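Local coordinates for sporozoite-specific SAG protein (Toxoplasma gondii, PDB 2WNK), which is a surface antigen of the sporozoite stage, related to SAG2 and built from two SRS domains, and probably takes part in contact with host cells, at residues 14-19 with 126-131. Numbering follows the deposited sequence.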
# COMPACT_ATOMS: atom_id res chain seq x y z
N SER A 14 -2.07 15.85 -5.18
CA SER A 14 -2.30 14.88 -4.13
C SER A 14 -1.84 13.49 -4.52
O SER A 14 -1.88 13.10 -5.70
CB SER A 14 -3.76 14.85 -3.70
OG SER A 14 -4.60 14.64 -4.83
N PHE A 15 -1.35 12.78 -3.51
CA PHE A 15 -0.97 11.39 -3.70
C PHE A 15 -1.53 10.57 -2.57
O PHE A 15 -1.86 11.10 -1.51
CB PHE A 15 0.55 11.24 -3.69
CG PHE A 15 1.25 12.10 -4.66
CD1 PHE A 15 1.63 11.61 -5.91
CD2 PHE A 15 1.61 13.40 -4.31
CE1 PHE A 15 2.32 12.41 -6.79
CE2 PHE A 15 2.30 14.20 -5.20
CZ PHE A 15 2.65 13.72 -6.44
N THR A 16 -1.60 9.26 -2.78
CA THR A 16 -2.04 8.35 -1.74
C THR A 16 -1.03 7.20 -1.62
O THR A 16 -0.59 6.64 -2.63
CB THR A 16 -3.42 7.79 -2.06
OG1 THR A 16 -4.36 8.86 -2.25
CG2 THR A 16 -3.91 6.90 -0.93
N VAL A 17 -0.67 6.87 -0.39
CA VAL A 17 0.19 5.73 -0.13
C VAL A 17 -0.69 4.58 0.35
O VAL A 17 -1.35 4.67 1.38
CB VAL A 17 1.29 6.04 0.92
CG1 VAL A 17 2.09 4.77 1.24
CG2 VAL A 17 2.25 7.15 0.40
N GLU A 18 -0.69 3.48 -0.40
CA GLU A 18 -1.64 2.39 -0.18
C GLU A 18 -1.00 1.15 0.47
O GLU A 18 -1.69 0.32 1.08
CB GLU A 18 -2.25 1.98 -1.51
CG GLU A 18 -2.72 3.17 -2.34
CD GLU A 18 -4.23 3.29 -2.36
OE1 GLU A 18 -4.76 3.85 -3.35
OE2 GLU A 18 -4.87 2.81 -1.40
N LYS A 19 0.31 1.04 0.35
CA LYS A 19 1.01 -0.19 0.74
C LYS A 19 2.31 0.11 1.45
O LYS A 19 2.99 1.07 1.11
CB LYS A 19 1.38 -0.94 -0.51
CG LYS A 19 0.46 -1.97 -0.91
CD LYS A 19 1.30 -2.92 -1.68
CE LYS A 19 0.51 -3.98 -2.30
NZ LYS A 19 1.43 -4.98 -2.88
N LEU A 126 -1.81 11.43 1.32
CA LEU A 126 -2.72 10.64 2.16
C LEU A 126 -2.12 9.25 2.37
O LEU A 126 -1.84 8.54 1.41
CB LEU A 126 -4.09 10.52 1.49
CG LEU A 126 -5.07 9.72 2.37
CD1 LEU A 126 -5.32 10.43 3.67
CD2 LEU A 126 -6.39 9.38 1.67
N VAL A 127 -1.90 8.87 3.62
CA VAL A 127 -1.30 7.57 3.90
C VAL A 127 -2.39 6.67 4.53
O VAL A 127 -2.98 7.01 5.56
CB VAL A 127 -0.10 7.72 4.83
CG1 VAL A 127 0.53 6.36 5.09
CG2 VAL A 127 0.95 8.67 4.22
N LYS A 128 -2.67 5.55 3.88
CA LYS A 128 -3.75 4.67 4.34
C LYS A 128 -3.32 3.87 5.56
O LYS A 128 -2.11 3.70 5.80
CB LYS A 128 -4.16 3.71 3.22
CG LYS A 128 -4.70 4.40 1.96
CD LYS A 128 -6.19 4.60 2.09
CE LYS A 128 -6.80 5.39 0.93
NZ LYS A 128 -7.07 4.50 -0.24
N ALA A 129 -4.29 3.37 6.33
CA ALA A 129 -3.98 2.61 7.54
C ALA A 129 -3.49 1.21 7.13
O ALA A 129 -3.87 0.71 6.09
CB ALA A 129 -5.19 2.51 8.47
N ALA A 130 -2.62 0.61 7.94
CA ALA A 130 -2.14 -0.74 7.71
C ALA A 130 -3.32 -1.71 7.71
O ALA A 130 -4.14 -1.65 8.61
CB ALA A 130 -1.20 -1.13 8.81
N PRO A 131 -3.40 -2.60 6.70
CA PRO A 131 -4.46 -3.63 6.77
C PRO A 131 -4.22 -4.54 7.97
O PRO A 131 -3.06 -4.81 8.36
CB PRO A 131 -4.31 -4.43 5.47
CG PRO A 131 -3.37 -3.67 4.60
CD PRO A 131 -2.61 -2.67 5.45
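Thr-16 and Val-17 pair in parallel with Leu-126 and Val-127 where edge strand 12-17 meets strand 121-127 in a mixed sheet of the first SRS domain, near the point where the chain runs on into the second. Three backbone hydrogen bonds join them. Phe-15 O accepts from Leu-126 N at 2.8 Å, Leu-126 O from Val-17 N at 2.7 Å, and Val-17 O from Lys-128 N at 3.0 Å, so the hydrogen bonding reaches one residue beyond strand 121-127. Leu-126 O also receives a CA-H...O contact from Thr-16.

The beta-branched valines suit the extended backbone. Val-17 CB lies 4.2 Å from Val-127 CG2 on the buried face, where Val-17 also meets Val-24 and Ile-125. On the other face Thr-16, tolerant of solvent, lies beside Leu-126, both side chains pointing the same way. Thr-16 CG2, the methyl anti to the backbone N, packs 3.8 Å from Lys-128 CE, the aliphatic part of a chain ending in a charge.

That charge forms a salt bridge with Glu-18. Bent at chi2 (-88°) to place CD and at chi4 (83°) to place NZ, Lys-128 runs alongside Glu-18. Lys-128 NZ meets Glu-18 OE2 at 3.0 Å from above the carboxylate plane.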